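Local coordinates for protein probable zinc protease PqqL (Escherichia coli, PDB 6OFS) that probably acts as a periplasmic zinc-dependent metalloendopeptidase of the M16 family, cleaving peptide or protein substrates, at residues A[489-494]-A[505-510]; A[543-548]-A[604-609]. All coordinates share one frame; numbering follows the deposited sequence.

Interaction 1: A[489-494]-A[505-510]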
loop_
_atom_site.group_PDB
_atom_site.type_symbol
_atom_site.label_atom_id
_atom_site.label_comp_id
_atom_site.label_asym_id
_atom_site.label_seq_id
_atom_site.Cartn_x
_atom_site.Cartn_y
_atom_site.Cartn_z
ATOM N N GLU A 489 5.673 32.289 28.410
ATOM C CA GLU A 489 4.635 32.947 29.193
ATOM C C GLU A 489 4.115 31.970 30.248
ATOM O O GLU A 489 4.087 30.754 30.018
ATOM C CB GLU A 489 3.482 33.430 28.280
ATOM C CG GLU A 489 2.559 34.448 28.943
ATOM C CD GLU A 489 1.188 34.704 28.339
ATOM O OE1 GLU A 489 0.461 35.550 28.907
ATOM O OE2 GLU A 489 0.832 34.069 27.317
ATOM N N THR A 490 3.723 32.507 31.409
ATOM C CA THR A 490 3.138 31.726 32.495
ATOM C C THR A 490 1.637 32.000 32.473
ATOM O O THR A 490 1.205 33.156 32.548
ATOM C CB THR A 490 3.836 31.991 33.842
ATOM O OG1 THR A 490 5.247 32.086 33.628
ATOM C CG2 THR A 490 3.550 30.893 34.873
ATOM N N LEU A 491 0.851 30.940 32.285
ATOM C CA LEU A 491 -0.600 31.062 32.186
ATOM C C LEU A 491 -1.290 30.917 33.527
ATOM O O LEU A 491 -2.202 31.686 33.830
ATOM C CB LEU A 491 -1.168 30.080 31.142
ATOM C CG LEU A 491 -0.551 30.136 29.731
ATOM C CD1 LEU A 491 -1.141 29.071 28.839
ATOM C CD2 LEU A 491 -0.696 31.517 29.091
ATOM N N ALA A 492 -0.840 29.937 34.328
ATOM C CA ALA A 492 -1.355 29.603 35.652
ATOM C C ALA A 492 -0.227 28.977 36.465
ATOM O O ALA A 492 0.882 28.815 35.941
ATOM C CB ALA A 492 -2.519 28.633 35.526
ATOM N N GLU A 493 -0.499 28.646 37.753
ATOM C CA GLU A 493 0.459 28.051 38.695
ATOM C C GLU A 493 1.191 26.835 38.094
ATOM O O GLU A 493 2.408 26.686 38.284
ATOM C CB GLU A 493 -0.236 27.702 40.033
ATOM C CG GLU A 493 0.691 27.238 41.154
ATOM C CD GLU A 493 1.653 28.267 41.723
ATOM O OE1 GLU A 493 2.882 28.047 41.609
ATOM O OE2 GLU A 493 1.185 29.283 42.286
ATOM N N ASN A 494 0.465 25.998 37.347
ATOM C CA ASN A 494 1.092 24.840 36.731
ATOM C C ASN A 494 0.907 24.788 35.188
ATOM O O ASN A 494 0.884 23.705 34.610
ATOM C CB ASN A 494 0.621 23.573 37.429
ATOM C CG ASN A 494 1.661 22.490 37.427
ATOM O OD1 ASN A 494 1.588 21.557 36.631
ATOM N ND2 ASN A 494 2.658 22.597 38.309
ATOM N N ARG A 505 2.384 26.363 19.038
ATOM C CA ARG A 505 2.275 26.660 20.465
ATOM C C ARG A 505 2.370 25.350 21.255
ATOM O O ARG A 505 1.919 24.308 20.787
ATOM C CB ARG A 505 0.989 27.428 20.787
ATOM C CG ARG A 505 1.061 28.220 22.074
ATOM C CD ARG A 505 -0.310 28.732 22.431
ATOM N NE ARG A 505 -0.339 29.417 23.724
ATOM C CZ ARG A 505 -1.453 29.819 24.327
ATOM N NH1 ARG A 505 -1.394 30.443 25.496
ATOM N NH2 ARG A 505 -2.638 29.601 23.763
ATOM N N VAL A 506 3.009 25.410 22.423
ATOM C CA VAL A 506 3.213 24.285 23.332
ATOM C C VAL A 506 2.680 24.690 24.719
ATOM O O VAL A 506 3.125 25.689 25.274
ATOM C CB VAL A 506 4.724 23.892 23.409
ATOM C CG1 VAL A 506 4.972 22.817 24.464
ATOM C CG2 VAL A 506 5.283 23.467 22.055
ATOM N N ILE A 507 1.759 23.909 25.277
ATOM C CA ILE A 507 1.253 24.121 26.633
ATOM C C ILE A 507 1.852 23.031 27.527
ATOM O O ILE A 507 1.637 21.845 27.265
ATOM C CB ILE A 507 -0.303 24.180 26.738
ATOM C CG1 ILE A 507 -0.945 25.127 25.681
ATOM C CG2 ILE A 507 -0.746 24.532 28.181
ATOM C CD1 ILE A 507 -0.573 26.646 25.784
ATOM N N LEU A 508 2.613 23.428 28.558
ATOM C CA LEU A 508 3.218 22.474 29.498
ATOM C C LEU A 508 2.549 22.492 30.863
ATOM O O LEU A 508 2.314 23.563 31.427
ATOM C CB LEU A 508 4.731 22.693 29.669
ATOM C CG LEU A 508 5.619 22.492 28.446
ATOM C CD1 LEU A 508 7.036 22.912 28.753
ATOM C CD2 LEU A 508 5.620 21.043 27.976
ATOM N N ALA A 509 2.271 21.298 31.399
ATOM C CA ALA A 509 1.684 21.089 32.726
ATOM C C ALA A 509 2.247 19.825 33.351
ATOM O O ALA A 509 2.411 18.805 32.677
ATOM C CB ALA A 509 0.167 20.988 32.640
ATOM N N LYS A 510 2.566 19.904 34.638
ATOM C CA LYS A 510 3.059 18.771 35.412
ATOM C C LYS A 510 1.882 18.165 36.184
ATOM O O LYS A 510 1.023 18.908 36.667
ATOM C CB LYS A 510 4.178 19.222 36.374
ATOM C CG LYS A 510 5.584 18.883 35.875
ATOM C CD LYS A 510 6.681 19.606 36.656
ATOM C CE LYS A 510 7.254 20.773 35.884
ATOM N NZ LYS A 510 8.375 21.428 36.610
#

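Interaction 2: A[543-548]-A[604-609]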
loop_
_atom_site.group_PDB
_atom_site.type_symbol
_atom_site.label_atom_id
_atom_site.label_comp_id
_atom_site.label_asym_id
_atom_site.label_seq_id
_atom_site.Cartn_x
_atom_site.Cartn_y
_atom_site.Cartn_z
ATOM N N ASN A 543 -9.284 10.520 8.441
ATOM C CA ASN A 543 -8.410 10.582 9.594
ATOM C C ASN A 543 -8.291 9.241 10.331
ATOM O O ASN A 543 -7.181 8.889 10.746
ATOM C CB ASN A 543 -8.846 11.711 10.504
ATOM C CG ASN A 543 -8.041 11.842 11.769
ATOM O OD1 ASN A 543 -8.465 11.411 12.847
ATOM N ND2 ASN A 543 -6.874 12.447 11.665
ATOM N N LYS A 544 -9.407 8.493 10.490
ATOM C CA LYS A 544 -9.354 7.170 11.139
ATOM C C LYS A 544 -8.535 6.218 10.273
ATOM O O LYS A 544 -7.672 5.502 10.788
ATOM C CB LYS A 544 -10.757 6.587 11.420
ATOM C CG LYS A 544 -11.467 7.213 12.626
ATOM C CD LYS A 544 -10.965 6.660 13.972
ATOM C CE LYS A 544 -10.346 7.722 14.850
ATOM N NZ LYS A 544 -9.429 7.139 15.873
ATOM N N ALA A 545 -8.749 6.282 8.952
ATOM C CA ALA A 545 -8.015 5.497 7.976
ATOM C C ALA A 545 -6.502 5.799 8.036
ATOM O O ALA A 545 -5.711 4.856 8.150
ATOM C CB ALA A 545 -8.562 5.756 6.581
ATOM N N VAL A 546 -6.109 7.095 8.020
ATOM C CA VAL A 546 -4.708 7.489 8.079
ATOM C C VAL A 546 -4.073 7.078 9.414
ATOM O O VAL A 546 -2.936 6.598 9.419
ATOM C CB VAL A 546 -4.483 8.985 7.727
ATOM C CG1 VAL A 546 -3.016 9.370 7.833
ATOM C CG2 VAL A 546 -5.000 9.305 6.327
ATOM N N SER A 547 -4.818 7.191 10.528
ATOM C CA SER A 547 -4.291 6.831 11.854
ATOM C C SER A 547 -4.229 5.319 12.120
ATOM O O SER A 547 -3.594 4.895 13.088
ATOM C CB SER A 547 -5.044 7.557 12.960
ATOM O OG SER A 547 -4.822 8.953 12.839
ATOM N N GLY A 548 -4.842 4.523 11.250
ATOM C CA GLY A 548 -4.813 3.069 11.349
ATOM C C GLY A 548 -3.857 2.467 10.344
ATOM O O GLY A 548 -3.974 1.290 9.997
ATOM N N SER A 604 2.649 10.755 7.138
ATOM C CA SER A 604 1.419 9.972 7.209
ATOM C C SER A 604 1.179 9.176 5.933
ATOM O O SER A 604 1.495 9.634 4.828
ATOM C CB SER A 604 0.227 10.867 7.510
ATOM O OG SER A 604 0.035 11.882 6.540
ATOM N N THR A 605 0.651 7.959 6.092
ATOM C CA THR A 605 0.338 7.051 4.987
ATOM C C THR A 605 -1.098 6.566 5.126
ATOM O O THR A 605 -1.702 6.694 6.197
ATOM C CB THR A 605 1.307 5.845 4.977
ATOM O OG1 THR A 605 1.147 5.087 6.171
ATOM C CG2 THR A 605 2.777 6.243 4.802
ATOM N N ILE A 606 -1.630 5.972 4.062
ATOM C CA ILE A 606 -2.974 5.418 4.065
ATOM C C ILE A 606 -2.981 3.959 3.585
ATOM O O ILE A 606 -2.472 3.642 2.497
ATOM C CB ILE A 606 -3.985 6.323 3.297
ATOM C CG1 ILE A 606 -5.445 5.911 3.610
ATOM C CG2 ILE A 606 -3.700 6.360 1.764
ATOM C CD1 ILE A 606 -6.461 7.032 3.560
ATOM N N ASN A 607 -3.567 3.075 4.402
ATOM C CA ASN A 607 -3.771 1.690 4.022
ATOM C C ASN A 607 -5.041 1.722 3.149
ATOM O O ASN A 607 -6.058 2.314 3.535
ATOM C CB ASN A 607 -3.944 0.797 5.252
ATOM C CG ASN A 607 -4.107 -0.682 4.945
ATOM O OD1 ASN A 607 -5.020 -1.107 4.224
ATOM N ND2 ASN A 607 -3.238 -1.508 5.507
ATOM N N ASP A 608 -4.948 1.151 1.946
ATOM C CA ASP A 608 -6.035 1.129 0.971
ATOM C C ASP A 608 -7.194 0.232 1.374
ATOM O O ASP A 608 -8.338 0.579 1.083
ATOM C CB ASP A 608 -5.494 0.773 -0.413
ATOM C CG ASP A 608 -4.493 1.802 -0.895
ATOM O OD1 ASP A 608 -4.880 2.667 -1.717
ATOM O OD2 ASP A 608 -3.321 1.758 -0.433
ATOM N N ASN A 609 -6.913 -0.894 2.061
ATOM C CA ASN A 609 -7.933 -1.838 2.530
ATOM C C ASN A 609 -8.833 -1.235 3.613
ATOM O O ASN A 609 -10.051 -1.441 3.573
ATOM C CB ASN A 609 -7.304 -3.148 3.013
ATOM C CG ASN A 609 -6.530 -3.881 1.940
ATOM O OD1 ASN A 609 -5.387 -3.531 1.607
ATOM N ND2 ASN A 609 -7.140 -4.919 1.380
#

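Interaction 1: A[489-494]-A[505-510]
From the outermost strand of a mixed beta sheet, Leu491 reaches past strand 495-500 to Arg505 and Ile507. The two segments belong to strands 485-492 and 505-509, which flank strand 495-500 in a run of antiparallel strands. Leu491 thus meets its partners through side chains across a middle strand. Leu491 and Ala492 both face Leu495, which makes a classic beta bulge at the end of the first strand.

From CB, the Leu491 chain turns so that CG lies beside the backbone N (chi1 -54°), and both methyls reach the second segment. Leu491 CD1 lies 3.6 Å from Arg505 NH1. Leu491 CD1 is also 3.9 Å from Ile507 CD1. Leu491 CD2 is 3.8 Å from Arg505 NH1. The Leu491 and Ile507 side chains cross at about a right angle, while Leu491 and Arg505 come from opposite directions.

The Arg505 chain is extended from CG to NE. One face of its guanidinium lies against Ile507 CD1, offset toward the rim. Its NE is hydrogen-bonded to Ser497 on the middle strand, which helps fix the group. Glu489 OE2 stays 4.6 Å from Arg505 NH1; the opposite charges are not in contact, though their attraction may favour this placement. Pro865 packs on both Leu491 and Arg505.

Beyond the bulge, Asn494 meets backbone atoms of Ala509 and Lys510. Asn494 O approaches Ala509 CA at 3.3 Å. Lys510 N donates to Asn494 OD1 at 2.8 Å, with a bent N-H...O angle of 140°. The amide orientation is uncertain, because Asn494 OD1 also lies 2.7 Å from Lys510 O, another acceptor.

Interaction 2: A[543-548]-A[604-609]
Val546 spreads its two methyls over Ser604, Thr605 and Ile606. The contact joins the C-terminal end of helix 539-547 to the loop that leads into helix 608-623, whose N-cap is Asn607. With CG1 anti to the backbone N (chi1 179°), Val546 turns that methyl to the loop: Val546 CG1 lies 3.6 Å from Ser604 CB and 3.4 Å from Thr605 O. Val546 CG2 meets Ile606 CD1 at 3.9 Å.

That same Ile606 CD1 also lies 3.9 Å from Ala545 CB, so the end of the isoleucine bridges two neighbouring residues of the helix. The Val546 and Ile606 side chains cross at about a right angle. No hydrogen bond links the two segments directly. Polar links run through the residues just after the helix: Ser549 OG is hydrogen-bonded to Ala545 O and Asn607 N, and Thr605 OG1 to Gly550 O. Leu664 touches Val546 and Ser604, and Ile610 and Leu614 touch Ala545; the contact is buried.

At the start of helix 608-623, Asn607 OD1 caps the backbone by accepting from Asn609 N at 2.9 Å, a weak bond with an N-H...O angle of 126°.

Interaction 1 comes first along the chain and closes before interaction 2 opens. Their centres are 33 Å apart, and their nearest atoms are about 17 Å apart. Interaction 1 lies at one side of the seven-stranded mixed sheet, where strand 485-492 is outermost. The helix of interaction 2 bonds to the other outermost strand, 569-574, through Asn543 and Ser572. Helix 660-668, which packs on interaction 2, precedes strand 677-682, the parallel neighbour of strand 505-509 in that sheet. Both contacts thus belong to one sheet-and-helix unit in the second half of the chain, away from the zinc-binding residues His54 and His58.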